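Local coordinates for heavy metal cation tricomponent efflux pump ZneA(CzcA-like) (Cupriavidus metallidurans, PDB 4K0J), which probably exports zinc ions from the cell in exchange for protons, as the inner-membrane RND pump of a three-component heavy-metal efflux system, at residues L517-A528 with V1006-L1014; L886-T895 with F921-I932. All coordinates share one frame; numbering follows the deposited sequence.

Contact 1. Residues L517-A528 with V1006-L1014; sequences LVGSTRTAIGIA and VLLPALYYL
Val1006, at the N-cap position of helix 1007-1015, meets the side chain of Leu517 from the turn before helix 521-536. Both leucine methyls lie against the carbonyl O of Val1006. Val1006 CG1 is 4.2 Å from Leu517 CD2. Leu1007 comes next and reaches the other helix further along. Its CG is set opposite its own carbonyl carbon (chi1 -61°), and the forked end straddles one branch of an isoleucine. Leu1007 CD1 is 3.6 Å from Ile527 CG2, and CD2 of Leu1007 also touches that methyl. The two side chains cross at about a right angle. The longer branch of Ile527 leads away from the contact. Pro1009 adds a lighter touch, with Pro1009 CB 4.1 Å from Leu517 CD1. Ala1010 sits at the middle of the interface. Ala1010 CB is 3.8 Å from Leu517 CD2 and 4.2 Å from Ala524 CB. The Tyr1013 ring stands beside the turn, with the carbonyl oxygens of Leu517 and Gly519 approaching it obliquely. Its OH ends beside Gly519 CA and beside Thr521 CG2. Leu1014 closes the row, with Leu1014 CD1 3.6 Å from Thr521 CB. Helix segments 521-528 and 1007-1014 run at 126° to each other, with axes 9.8 Å apart at closest approach. The first overlaps the start of predicted transmembrane span 524-542; the second lies in 993-1015. Tyr1013 and Pro1009 also touch Val950 of the short helix 949-952. Most of the meeting atoms are carbon, so the joint probably rests mainly on the packing of small and branched side chains.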
ATOM      1  N   LEU C 517     -16.626  10.543 -65.612  1.00192.89           N
ATOM      2  CA  LEU C 517     -15.398   9.903 -65.152  1.00198.79           C
ATOM      3  C   LEU C 517     -14.774   9.029 -66.237  1.00211.87           C
ATOM      4  O   LEU C 517     -13.630   8.591 -66.106  1.00209.49           O
ATOM      5  CB  LEU C 517     -15.661   9.066 -63.898  1.00193.78           C
ATOM      6  CG  LEU C 517     -16.147   9.820 -62.661  1.00192.91           C
ATOM      7  CD1 LEU C 517     -16.263   8.871 -61.480  1.00189.30           C
ATOM      8  CD2 LEU C 517     -15.220  10.980 -62.334  1.00194.14           C
ATOM      9  N   VAL C 518     -15.530   8.772 -67.301  1.00228.40           N
ATOM     10  CA  VAL C 518     -15.017   8.019 -68.440  1.00238.80           C
ATOM     11  C   VAL C 518     -13.906   8.819 -69.112  1.00241.31           C
ATOM     12  O   VAL C 518     -14.157   9.633 -70.003  1.00249.02           O
ATOM     13  CB  VAL C 518     -16.127   7.695 -69.466  1.00243.08           C
ATOM     14  CG1 VAL C 518     -15.572   6.858 -70.609  1.00245.18           C
ATOM     15  CG2 VAL C 518     -17.280   6.970 -68.790  1.00241.34           C
ATOM     16  N   GLY C 519     -12.673   8.588 -68.670  1.00231.20           N
ATOM     17  CA  GLY C 519     -11.539   9.366 -69.127  1.00224.07           C
ATOM     18  C   GLY C 519     -11.191  10.436 -68.111  1.00212.81           C
ATOM     19  O   GLY C 519     -11.361  10.230 -66.909  1.00210.45           O
ATOM     20  N   SER C 520     -10.714  11.579 -68.601  1.00203.39           N
ATOM     21  CA  SER C 520     -10.348  12.712 -67.751  1.00190.04           C
ATOM     22  C   SER C 520      -9.417  12.301 -66.614  1.00184.66           C
ATOM     23  O   SER C 520      -9.636  12.658 -65.458  1.00181.80           O
ATOM     24  CB  SER C 520     -11.598  13.402 -67.197  1.00182.34           C
ATOM     25  OG  SER C 520     -12.317  14.062 -68.225  1.00182.28           O
ATOM     26  N   THR C 521      -8.384  11.541 -66.961  1.00185.53           N
ATOM     27  CA  THR C 521      -7.415  11.049 -65.990  1.00182.39           C
ATOM     28  C   THR C 521      -6.682  12.197 -65.303  1.00185.43           C
ATOM     29  O   THR C 521      -6.738  12.347 -64.077  1.00182.43           O
ATOM     30  CB  THR C 521      -6.378  10.129 -66.665  1.00178.65           C
ATOM     31  OG1 THR C 521      -5.680  10.856 -67.684  1.00180.34           O
ATOM     32  CG2 THR C 521      -7.064   8.925 -67.292  1.00176.44           C
ATOM     33  N   ARG C 522      -6.006  13.011 -66.108  1.00190.55           N
ATOM     34  CA  ARG C 522      -5.206  14.121 -65.602  1.00188.99           C
ATOM     35  C   ARG C 522      -6.052  15.177 -64.897  1.00178.43           C
ATOM     36  O   ARG C 522      -5.548  15.924 -64.060  1.00182.97           O
ATOM     37  CB  ARG C 522      -4.396  14.759 -66.735  1.00197.64           C
ATOM     38  CG  ARG C 522      -3.393  13.817 -67.386  1.00201.02           C
ATOM     39  CD  ARG C 522      -2.569  14.527 -68.450  1.00205.64           C
ATOM     40  NE  ARG C 522      -1.591  13.635 -69.064  1.00208.57           N
ATOM     41  CZ  ARG C 522      -0.748  13.999 -70.024  1.00213.36           C
ATOM     42  NH1 ARG C 522      -0.760  15.242 -70.485  1.00215.70           N
ATOM     43  NH2 ARG C 522       0.110  13.119 -70.526  1.00214.87           N
ATOM     44  N   THR C 523      -7.337  15.237 -65.234  1.00161.06           N
ATOM     45  CA  THR C 523      -8.235  16.191 -64.598  1.00144.50           C
ATOM     46  C   THR C 523      -8.688  15.672 -63.240  1.00132.05           C
ATOM     47  O   THR C 523      -8.798  16.435 -62.285  1.00130.26           O
ATOM     48  CB  THR C 523      -9.478  16.469 -65.455  1.00143.26           C
ATOM     49  OG1 THR C 523     -10.526  15.564 -65.088  1.00139.51           O
ATOM     50  CG2 THR C 523      -9.154  16.318 -66.937  1.00147.82           C
ATOM     51  N   ALA C 524      -8.954  14.371 -63.161  1.00124.15           N
ATOM     52  CA  ALA C 524      -9.364  13.749 -61.906  1.00119.56           C
ATOM     53  C   ALA C 524      -8.220  13.779 -60.898  1.00125.15           C
ATOM     54  O   ALA C 524      -8.368  14.286 -59.775  1.00121.24           O
ATOM     55  CB  ALA C 524      -9.824  12.322 -62.147  1.00118.70           C
ATOM     56  N   ILE C 525      -7.074  13.243 -61.309  1.00131.03           N
ATOM     57  CA  ILE C 525      -5.889  13.268 -60.462  1.00135.24           C
ATOM     58  C   ILE C 525      -5.430  14.711 -60.274  1.00144.08           C
ATOM     59  O   ILE C 525      -4.732  15.033 -59.312  1.00145.58           O
ATOM     60  CB  ILE C 525      -4.747  12.404 -61.036  1.00133.06           C
ATOM     61  CG1 ILE C 525      -3.737  12.061 -59.939  1.00133.82           C
ATOM     62  CG2 ILE C 525      -4.072  13.104 -62.206  1.00134.42           C
ATOM     63  CD1 ILE C 525      -2.603  11.180 -60.408  1.00137.71           C
ATOM     64  N   GLY C 526      -5.838  15.578 -61.195  1.00147.97           N
ATOM     65  CA  GLY C 526      -5.604  17.001 -61.060  1.00151.69           C
ATOM     66  C   GLY C 526      -6.337  17.537 -59.848  1.00150.70           C
ATOM     67  O   GLY C 526      -5.737  18.177 -58.991  1.00152.18           O
ATOM     68  N   ILE C 527      -7.636  17.263 -59.778  1.00144.40           N
ATOM     69  CA  ILE C 527      -8.457  17.680 -58.648  1.00133.41           C
ATOM     70  C   ILE C 527      -7.902  17.107 -57.351  1.00130.41           C
ATOM     71  O   ILE C 527      -7.751  17.823 -56.357  1.00122.22           O
ATOM     72  CB  ILE C 527      -9.922  17.225 -58.813  1.00126.45           C
ATOM     73  CG1 ILE C 527     -10.552  17.880 -60.040  1.00128.38           C
ATOM     74  CG2 ILE C 527     -10.730  17.577 -57.578  1.00123.44           C
ATOM     75  CD1 ILE C 527     -10.608  19.392 -59.962  1.00129.86           C
ATOM     76  N   ALA C 528      -7.590  15.814 -57.376  1.00135.03           N
ATOM     77  CA  ALA C 528      -7.046  15.135 -56.204  1.00134.03           C
ATOM     78  C   ALA C 528      -5.773  15.804 -55.686  1.00134.72           C
ATOM     79  O   ALA C 528      -5.729  16.287 -54.550  1.00138.13           O
ATOM     80  CB  ALA C 528      -6.785  13.669 -56.520  1.00133.45           C
ATOM     81  N   VAL C1006     -16.978  10.406 -56.290  1.00114.75           N
ATOM     82  CA  VAL C1006     -16.571  11.007 -57.558  1.00125.27           C
ATOM     83  C   VAL C1006     -15.108  10.730 -57.899  1.00146.07           C
ATOM     84  O   VAL C1006     -14.812   9.975 -58.824  1.00147.37           O
ATOM     85  CB  VAL C1006     -16.813  12.531 -57.575  1.00116.42           C
ATOM     86  CG1 VAL C1006     -16.370  13.121 -58.904  1.00117.99           C
ATOM     87  CG2 VAL C1006     -18.281  12.841 -57.319  1.00109.24           C
ATOM     88  N   LEU C1007     -14.195  11.347 -57.155  1.00 74.96           N
ATOM     89  CA  LEU C1007     -12.767  11.197 -57.419  1.00 97.02           C
ATOM     90  C   LEU C1007     -12.277   9.782 -57.125  1.00 97.79           C
ATOM     91  O   LEU C1007     -11.290   9.323 -57.701  1.00 98.13           O
ATOM     92  CB  LEU C1007     -11.956  12.202 -56.596  1.00111.24           C
ATOM     93  CG  LEU C1007     -12.211  13.693 -56.819  1.00120.20           C
ATOM     94  CD1 LEU C1007     -11.391  14.511 -55.837  1.00121.56           C
ATOM     95  CD2 LEU C1007     -11.891  14.095 -58.252  1.00122.25           C
ATOM     96  N   LEU C1008     -12.972   9.096 -56.226  1.00 98.67           N
ATOM     97  CA  LEU C1008     -12.554   7.769 -55.785  1.00102.47           C
ATOM     98  C   LEU C1008     -12.781   6.647 -56.816  1.00103.66           C
ATOM     99  O   LEU C1008     -11.879   5.835 -57.042  1.00105.12           O
ATOM    100  CB  LEU C1008     -13.180   7.421 -54.429  1.00106.18           C
ATOM    101  CG  LEU C1008     -12.584   6.212 -53.712  1.00111.33           C
ATOM    102  CD1 LEU C1008     -11.102   6.435 -53.464  1.00112.74           C
ATOM    103  CD2 LEU C1008     -13.317   5.938 -52.407  1.00110.97           C
ATOM    104  N   PRO C1009     -13.979   6.584 -57.435  1.00101.77           N
ATOM    105  CA  PRO C1009     -14.143   5.568 -58.482  1.00 97.56           C
ATOM    106  C   PRO C1009     -13.198   5.803 -59.658  1.00 90.26           C
ATOM    107  O   PRO C1009     -12.628   4.848 -60.190  1.00 91.54           O
ATOM    108  CB  PRO C1009     -15.595   5.760 -58.927  1.00 99.14           C
ATOM    109  CG  PRO C1009     -16.273   6.346 -57.744  1.00 98.93           C
ATOM    110  CD  PRO C1009     -15.256   7.259 -57.135  1.00100.51           C
ATOM    111  N   ALA C1010     -13.035   7.063 -60.048  1.00 84.99           N
ATOM    112  CA  ALA C1010     -12.090   7.431 -61.096  1.00 82.54           C
ATOM    113  C   ALA C1010     -10.680   7.022 -60.692  1.00 93.34           C
ATOM    114  O   ALA C1010      -9.874   6.610 -61.526  1.00 98.06           O
ATOM    115  CB  ALA C1010     -12.155   8.926 -61.371  1.00 70.93           C
ATOM    116  N   LEU C1011     -10.389   7.131 -59.401  1.00103.80           N
ATOM    117  CA  LEU C1011      -9.095   6.714 -58.881  1.00114.07           C
ATOM    118  C   LEU C1011      -8.908   5.213 -59.071  1.00116.42           C
ATOM    119  O   LEU C1011      -7.855   4.763 -59.531  1.00117.89           O
ATOM    120  CB  LEU C1011      -8.968   7.082 -57.403  1.00122.23           C
ATOM    121  CG  LEU C1011      -7.635   6.748 -56.734  1.00130.66           C
ATOM    122  CD1 LEU C1011      -6.489   7.466 -57.434  1.00133.30           C
ATOM    123  CD2 LEU C1011      -7.679   7.107 -55.257  1.00133.74           C
ATOM    124  N   TYR C1012      -9.939   4.445 -58.725  1.00121.13           N
ATOM    125  CA  TYR C1012      -9.884   2.988 -58.845  1.00127.73           C
ATOM    126  C   TYR C1012      -9.722   2.543 -60.297  1.00133.86           C
ATOM    127  O   TYR C1012      -8.939   1.637 -60.591  1.00134.07           O
ATOM    128  CB  TYR C1012     -11.130   2.343 -58.229  1.00124.48           C
ATOM    129  CG  TYR C1012     -11.145   0.831 -58.312  1.00122.68           C
ATOM    130  CD1 TYR C1012     -11.855   0.176 -59.310  1.00119.04           C
ATOM    131  CD2 TYR C1012     -10.445   0.059 -57.392  1.00123.59           C
ATOM    132  CE1 TYR C1012     -11.871  -1.204 -59.389  1.00114.87           C
ATOM    133  CE2 TYR C1012     -10.455  -1.323 -57.464  1.00122.21           C
ATOM    134  CZ  TYR C1012     -11.170  -1.947 -58.466  1.00116.10           C
ATOM    135  OH  TYR C1012     -11.186  -3.320 -58.546  1.00112.73           O
ATOM    136  N   TYR C1013     -10.465   3.180 -61.198  1.00134.13           N
ATOM    137  CA  TYR C1013     -10.386   2.843 -62.615  1.00130.05           C
ATOM    138  C   TYR C1013      -9.028   3.229 -63.201  1.00118.17           C
ATOM    139  O   TYR C1013      -8.493   2.522 -64.055  1.00122.69           O
ATOM    140  CB  TYR C1013     -11.532   3.500 -63.400  1.00138.29           C
ATOM    141  CG  TYR C1013     -11.085   4.482 -64.465  1.00146.89           C
ATOM    142  CD1 TYR C1013     -10.794   4.058 -65.756  1.00149.83           C
ATOM    143  CD2 TYR C1013     -10.968   5.835 -64.179  1.00149.92           C
ATOM    144  CE1 TYR C1013     -10.384   4.956 -66.726  1.00151.32           C
ATOM    145  CE2 TYR C1013     -10.559   6.740 -65.140  1.00150.90           C
ATOM    146  CZ  TYR C1013     -10.270   6.295 -66.411  1.00151.34           C
ATOM    147  OH  TYR C1013      -9.866   7.195 -67.370  1.00150.89           O
ATOM    148  N   LEU C1014      -8.476   4.345 -62.738  1.00104.02           N
ATOM    149  CA  LEU C1014      -7.191   4.823 -63.243  1.00 96.33           C
ATOM    150  C   LEU C1014      -6.033   3.958 -62.756  1.00 92.42           C
ATOM    151  O   LEU C1014      -5.072   3.723 -63.488  1.00 87.20           O
ATOM    152  CB  LEU C1014      -6.968   6.287 -62.841  1.00 97.95           C
ATOM    153  CG  LEU C1014      -5.706   7.024 -63.309  1.00 98.37           C
ATOM    154  CD1 LEU C1014      -6.013   8.497 -63.487  1.00 98.79           C
ATOM    155  CD2 LEU C1014      -4.551   6.856 -62.329  1.00 99.02           C
TER

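Contact 2. Residues L886-T895 with F921-I932; sequences LILMAVPLAT and FGVAVLNAIIMI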
ATOM      1  N   LEU C 886      -4.740   3.310 -51.823  1.00111.37           N
ATOM      2  CA  LEU C 886      -5.895   3.920 -52.466  1.00109.18           C
ATOM      3  C   LEU C 886      -6.948   4.293 -51.428  1.00109.14           C
ATOM      4  O   LEU C 886      -7.459   5.413 -51.422  1.00111.44           O
ATOM      5  CB  LEU C 886      -6.484   2.949 -53.494  1.00100.58           C
ATOM      6  CG  LEU C 886      -7.426   3.475 -54.581  1.00 98.66           C
ATOM      7  CD1 LEU C 886      -7.453   2.501 -55.750  1.00104.18           C
ATOM      8  CD2 LEU C 886      -8.833   3.698 -54.050  1.00 89.52           C
ATOM      9  N   ILE C 887      -7.263   3.350 -50.549  1.00102.49           N
ATOM     10  CA  ILE C 887      -8.279   3.575 -49.533  1.00100.07           C
ATOM     11  C   ILE C 887      -7.738   4.456 -48.417  1.00100.28           C
ATOM     12  O   ILE C 887      -8.465   5.274 -47.852  1.00 96.83           O
ATOM     13  CB  ILE C 887      -8.778   2.248 -48.935  1.00100.52           C
ATOM     14  CG1 ILE C 887      -8.916   1.189 -50.030  1.00 94.30           C
ATOM     15  CG2 ILE C 887     -10.100   2.455 -48.199  1.00100.65           C
ATOM     16  CD1 ILE C 887      -9.472  -0.128 -49.536  1.00 84.44           C
ATOM     17  N   LEU C 888      -6.456   4.284 -48.105  1.00104.95           N
ATOM     18  CA  LEU C 888      -5.800   5.066 -47.063  1.00101.75           C
ATOM     19  C   LEU C 888      -5.865   6.557 -47.364  1.00112.89           C
ATOM     20  O   LEU C 888      -5.995   7.374 -46.456  1.00107.81           O
ATOM     21  CB  LEU C 888      -4.340   4.639 -46.906  1.00 94.83           C
ATOM     22  CG  LEU C 888      -3.996   3.786 -45.685  1.00 94.04           C
ATOM     23  CD1 LEU C 888      -4.661   2.421 -45.768  1.00 99.67           C
ATOM     24  CD2 LEU C 888      -2.488   3.648 -45.537  1.00 90.31           C
ATOM     25  N   MET C 889      -5.785   6.904 -48.645  1.00132.14           N
ATOM     26  CA  MET C 889      -5.791   8.307 -49.053  1.00143.75           C
ATOM     27  C   MET C 889      -7.189   8.921 -49.066  1.00139.18           C
ATOM     28  O   MET C 889      -7.452   9.873 -49.800  1.00142.54           O
ATOM     29  CB  MET C 889      -5.121   8.478 -50.420  1.00154.98           C
ATOM     30  CG  MET C 889      -3.642   8.122 -50.433  1.00158.69           C
ATOM     31  SD  MET C 889      -2.701   9.004 -49.171  1.00168.12           S
ATOM     32  CE  MET C 889      -1.075   8.288 -49.400  1.00196.29           C
ATOM     33  N   ALA C 890      -8.085   8.377 -48.252  1.00130.23           N
ATOM     34  CA  ALA C 890      -9.413   8.953 -48.097  1.00124.89           C
ATOM     35  C   ALA C 890      -9.416   9.962 -46.950  1.00117.74           C
ATOM     36  O   ALA C 890     -10.347  10.757 -46.809  1.00123.80           O
ATOM     37  CB  ALA C 890     -10.442   7.861 -47.857  1.00121.06           C
ATOM     38  N   VAL C 891      -8.368   9.928 -46.133  1.00 95.97           N
ATOM     39  CA  VAL C 891      -8.257  10.847 -45.002  1.00 89.23           C
ATOM     40  C   VAL C 891      -8.180  12.349 -45.356  1.00 90.42           C
ATOM     41  O   VAL C 891      -8.751  13.173 -44.638  1.00 84.17           O
ATOM     42  CB  VAL C 891      -7.131  10.437 -43.998  1.00 78.68           C
ATOM     43  CG1 VAL C 891      -7.605   9.305 -43.099  1.00 72.01           C
ATOM     44  CG2 VAL C 891      -5.849  10.043 -44.718  1.00 78.05           C
ATOM     45  N   PRO C 892      -7.490  12.720 -46.455  1.00 98.44           N
ATOM     46  CA  PRO C 892      -7.512  14.160 -46.734  1.00100.21           C
ATOM     47  C   PRO C 892      -8.875  14.617 -47.252  1.00101.58           C
ATOM     48  O   PRO C 892      -9.238  15.780 -47.075  1.00 99.37           O
ATOM     49  CB  PRO C 892      -6.452  14.325 -47.832  1.00105.29           C
ATOM     50  CG  PRO C 892      -5.645  13.067 -47.801  1.00103.61           C
ATOM     51  CD  PRO C 892      -6.610  12.009 -47.400  1.00101.42           C
ATOM     52  N   LEU C 893      -9.612  13.707 -47.885  1.00103.08           N
ATOM     53  CA  LEU C 893     -10.941  14.012 -48.403  1.00101.20           C
ATOM     54  C   LEU C 893     -11.845  14.487 -47.279  1.00 98.53           C
ATOM     55  O   LEU C 893     -12.692  15.360 -47.469  1.00 94.68           O
ATOM     56  CB  LEU C 893     -11.557  12.777 -49.064  1.00101.54           C
ATOM     57  CG  LEU C 893     -10.794  12.143 -50.227  1.00105.88           C
ATOM     58  CD1 LEU C 893     -11.600  11.006 -50.830  1.00105.65           C
ATOM     59  CD2 LEU C 893     -10.463  13.183 -51.281  1.00113.34           C
ATOM     60  N   ALA C 894     -11.655  13.897 -46.104  1.00100.34           N
ATOM     61  CA  ALA C 894     -12.414  14.265 -44.922  1.00101.24           C
ATOM     62  C   ALA C 894     -11.758  15.448 -44.228  1.00103.52           C
ATOM     63  O   ALA C 894     -12.429  16.255 -43.584  1.00104.95           O
ATOM     64  CB  ALA C 894     -12.512  13.082 -43.978  1.00 98.26           C
ATOM     65  N   THR C 895     -10.441  15.544 -44.373  1.00103.04           N
ATOM     66  CA  THR C 895      -9.669  16.611 -43.749  1.00101.71           C
ATOM     67  C   THR C 895     -10.098  17.985 -44.267  1.00109.28           C
ATOM     68  O   THR C 895     -10.078  18.968 -43.524  1.00115.69           O
ATOM     69  CB  THR C 895      -8.155  16.406 -43.972  1.00 95.32           C
ATOM     70  OG1 THR C 895      -7.774  15.105 -43.511  1.00 92.44           O
ATOM     71  CG2 THR C 895      -7.347  17.454 -43.228  1.00 91.92           C
ATOM     72  N   PHE C 921     -12.062  10.050 -39.444  1.00 84.91           N
ATOM     73  CA  PHE C 921     -11.292   9.141 -40.284  1.00 98.57           C
ATOM     74  C   PHE C 921     -11.932   7.756 -40.343  1.00100.97           C
ATOM     75  O   PHE C 921     -11.930   7.108 -41.389  1.00105.44           O
ATOM     76  CB  PHE C 921      -9.850   9.048 -39.787  1.00100.72           C
ATOM     77  CG  PHE C 921      -9.061  10.311 -39.987  1.00 99.19           C
ATOM     78  CD1 PHE C 921      -9.479  11.265 -40.901  1.00 99.77           C
ATOM     79  CD2 PHE C 921      -7.906  10.544 -39.265  1.00 93.59           C
ATOM     80  CE1 PHE C 921      -8.759  12.423 -41.089  1.00 98.53           C
ATOM     81  CE2 PHE C 921      -7.180  11.703 -39.451  1.00 93.66           C
ATOM     82  CZ  PHE C 921      -7.607  12.643 -40.363  1.00 95.38           C
ATOM     83  N   GLY C 922     -12.492   7.319 -39.220  1.00 89.85           N
ATOM     84  CA  GLY C 922     -13.143   6.026 -39.149  1.00 76.49           C
ATOM     85  C   GLY C 922     -14.320   5.898 -40.097  1.00 74.02           C
ATOM     86  O   GLY C 922     -14.337   5.019 -40.958  1.00 74.30           O
ATOM     87  N   VAL C 923     -15.307   6.774 -39.941  1.00 77.27           N
ATOM     88  CA  VAL C 923     -16.500   6.727 -40.783  1.00 81.70           C
ATOM     89  C   VAL C 923     -16.163   6.973 -42.256  1.00 81.35           C
ATOM     90  O   VAL C 923     -16.702   6.303 -43.148  1.00 78.84           O
ATOM     91  CB  VAL C 923     -17.593   7.712 -40.284  1.00 94.64           C
ATOM     92  CG1 VAL C 923     -16.994   9.074 -39.971  1.00 97.15           C
ATOM     93  CG2 VAL C 923     -18.721   7.832 -41.296  1.00 95.77           C
ATOM     94  N   ALA C 924     -15.254   7.913 -42.507  1.00 85.38           N
ATOM     95  CA  ALA C 924     -14.845   8.222 -43.874  1.00 97.84           C
ATOM     96  C   ALA C 924     -14.211   7.009 -44.556  1.00108.98           C
ATOM     97  O   ALA C 924     -14.596   6.625 -45.673  1.00116.15           O
ATOM     98  CB  ALA C 924     -13.888   9.398 -43.886  1.00 99.87           C
ATOM     99  N   VAL C 925     -13.247   6.398 -43.874  1.00102.40           N
ATOM    100  CA  VAL C 925     -12.578   5.221 -44.412  1.00 93.20           C
ATOM    101  C   VAL C 925     -13.537   4.034 -44.482  1.00 87.43           C
ATOM    102  O   VAL C 925     -13.328   3.116 -45.260  1.00 82.89           O
ATOM    103  CB  VAL C 925     -11.318   4.844 -43.601  1.00 87.49           C
ATOM    104  CG1 VAL C 925     -11.690   4.020 -42.382  1.00 91.20           C
ATOM    105  CG2 VAL C 925     -10.338   4.081 -44.473  1.00 84.18           C
ATOM    106  N   LEU C 926     -14.594   4.062 -43.675  1.00 91.48           N
ATOM    107  CA  LEU C 926     -15.611   3.023 -43.747  1.00 89.11           C
ATOM    108  C   LEU C 926     -16.361   3.154 -45.062  1.00 87.26           C
ATOM    109  O   LEU C 926     -16.575   2.166 -45.765  1.00 97.77           O
ATOM    110  CB  LEU C 926     -16.593   3.122 -42.580  1.00 87.42           C
ATOM    111  CG  LEU C 926     -17.659   2.022 -42.604  1.00 82.61           C
ATOM    112  CD1 LEU C 926     -17.003   0.669 -42.399  1.00 80.48           C
ATOM    113  CD2 LEU C 926     -18.742   2.258 -41.564  1.00 82.22           C
ATOM    114  N   ASN C 927     -16.756   4.381 -45.390  1.00 80.57           N
ATOM    115  CA  ASN C 927     -17.426   4.633 -46.663  1.00 90.64           C
ATOM    116  C   ASN C 927     -16.544   4.284 -47.864  1.00 96.10           C
ATOM    117  O   ASN C 927     -17.001   3.640 -48.820  1.00104.27           O
ATOM    118  CB  ASN C 927     -17.919   6.079 -46.747  1.00 94.05           C
ATOM    119  CG  ASN C 927     -19.204   6.302 -45.969  1.00 92.45           C
ATOM    120  OD1 ASN C 927     -20.037   5.404 -45.858  1.00 87.36           O
ATOM    121  ND2 ASN C 927     -19.370   7.503 -45.427  1.00 97.62           N
ATOM    122  N   ALA C 928     -15.280   4.697 -47.801  1.00 86.43           N
ATOM    123  CA  ALA C 928     -14.317   4.342 -48.842  1.00 81.27           C
ATOM    124  C   ALA C 928     -14.186   2.823 -48.996  1.00 81.42           C
ATOM    125  O   ALA C 928     -14.183   2.298 -50.113  1.00 87.15           O
ATOM    126  CB  ALA C 928     -12.962   4.964 -48.548  1.00 77.22           C
ATOM    127  N   ILE C 929     -14.083   2.126 -47.866  1.00 76.33           N
ATOM    128  CA  ILE C 929     -13.967   0.672 -47.859  1.00 74.33           C
ATOM    129  C   ILE C 929     -15.170   0.020 -48.515  1.00 77.24           C
ATOM    130  O   ILE C 929     -15.010  -0.818 -49.390  1.00 77.21           O
ATOM    131  CB  ILE C 929     -13.801   0.110 -46.434  1.00 83.28           C
ATOM    132  CG1 ILE C 929     -12.364   0.299 -45.951  1.00 91.18           C
ATOM    133  CG2 ILE C 929     -14.149  -1.372 -46.394  1.00 81.91           C
ATOM    134  CD1 ILE C 929     -12.175  -0.014 -44.483  1.00 93.97           C
ATOM    135  N   ILE C 930     -16.370   0.409 -48.095  1.00 89.60           N
ATOM    136  CA  ILE C 930     -17.590  -0.148 -48.676  1.00107.06           C
ATOM    137  C   ILE C 930     -17.637   0.067 -50.187  1.00113.99           C
ATOM    138  O   ILE C 930     -17.875  -0.875 -50.956  1.00118.22           O
ATOM    139  CB  ILE C 930     -18.851   0.453 -48.032  1.00117.83           C
ATOM    140  CG1 ILE C 930     -18.989  -0.039 -46.592  1.00123.69           C
ATOM    141  CG2 ILE C 930     -20.091   0.073 -48.827  1.00123.01           C
ATOM    142  CD1 ILE C 930     -19.145  -1.540 -46.480  1.00129.15           C
ATOM    143  N   MET C 931     -17.397   1.309 -50.603  1.00114.62           N
ATOM    144  CA  MET C 931     -17.358   1.648 -52.022  1.00116.49           C
ATOM    145  C   MET C 931     -16.406   0.738 -52.798  1.00111.74           C
ATOM    146  O   MET C 931     -16.827   0.004 -53.700  1.00110.45           O
ATOM    147  CB  MET C 931     -16.954   3.113 -52.204  1.00119.76           C
ATOM    148  CG  MET C 931     -16.497   3.464 -53.611  1.00124.05           C
ATOM    149  SD  MET C 931     -17.733   3.082 -54.860  1.00122.16           S
ATOM    150  CE  MET C 931     -18.972   4.323 -54.502  1.00146.26           C
ATOM    151  N   ILE C 932     -15.130   0.781 -52.426  1.00105.88           N
ATOM    152  CA  ILE C 932     -14.087   0.047 -53.137  1.00104.01           C
ATOM    153  C   ILE C 932     -14.296  -1.467 -53.109  1.00103.52           C
ATOM    154  O   ILE C 932     -13.973  -2.161 -54.069  1.00107.57           O
ATOM    155  CB  ILE C 932     -12.678   0.426 -52.612  1.00104.58           C
ATOM    156  CG1 ILE C 932     -11.956   1.305 -53.633  1.00109.27           C
ATOM    157  CG2 ILE C 932     -11.843  -0.807 -52.300  1.00105.43           C
ATOM    158  CD1 ILE C 932     -12.730   2.541 -54.025  1.00113.67           C
TER
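Val891 O, beside the ring of Phe921, accepts the backbone N-H of Thr895, with Thr895 N 2.9 Å from Val891 O. The same oxygen has Thr895 OG1 next to it, at a separation too short to be trusted in detail, and a weak bond from Ala894 N. Phe921 CE1 approaches this oxygen from the other helix. The side chain of Val891 stands over one face of the Phe921 ring in a CH-pi contact. Val891 CG1 is 3.7 Å from the centroid of the Phe921 ring, 22° off the ring normal and shifted toward the rim. Thr895 OG1 instead lies at the ring edge, near its plane. The predicted transmembrane spans 885-905 and 911-933 follow one another in the chain and pack together in the RND membrane domain. The first is interrupted around Met889 and Ala890, between helices 884-888 and 891-905. Alanines meet at and after the break. Ala894 CB is 3.9 Å from Ala924 CB, and Ala890 meets Ala928 in the same way. Before the break, Ile887 is a knob in a hole made by Val925, Ala928, Ile929 and Ile932. Ile887 CG2, set opposite the backbone N, drops onto Ala928 CB at 3.8 Å and also touches Ile929 CG1. The other branch runs on to place Ile887 CD1 3.7 Å from Ile932 CG2. Leu886 CD2 brushes Ile932 CG1 at 4.0 Å. Helix 911-939 turns another face to helix 958-970, where Asn927 OD1 is hydrogen-bonded to Thr964 OG1.

In the fold
The centres of contact 1 and contact 2 lie about 16 Å apart, on the same side of the chain's centre. Along the chain, contact 2 falls inside the 477 residues enclosed between the two segments of contact 1, which joins residues 517-528 to 1006-1014 near the C-terminus. The two contacts share no helix, but they touch. Helix 1007-1015, one half of contact 1, lies between helix 521-536 and the helices of contact 2. One side of it meets helix 521-536. From another side Leu1008 reaches Leu886 and Ile932, and Leu1011 also packs on Leu886. Four predicted transmembrane spans are thus linked side by side in the membrane domain, from the surface contact 1 inward to the buried contact 2.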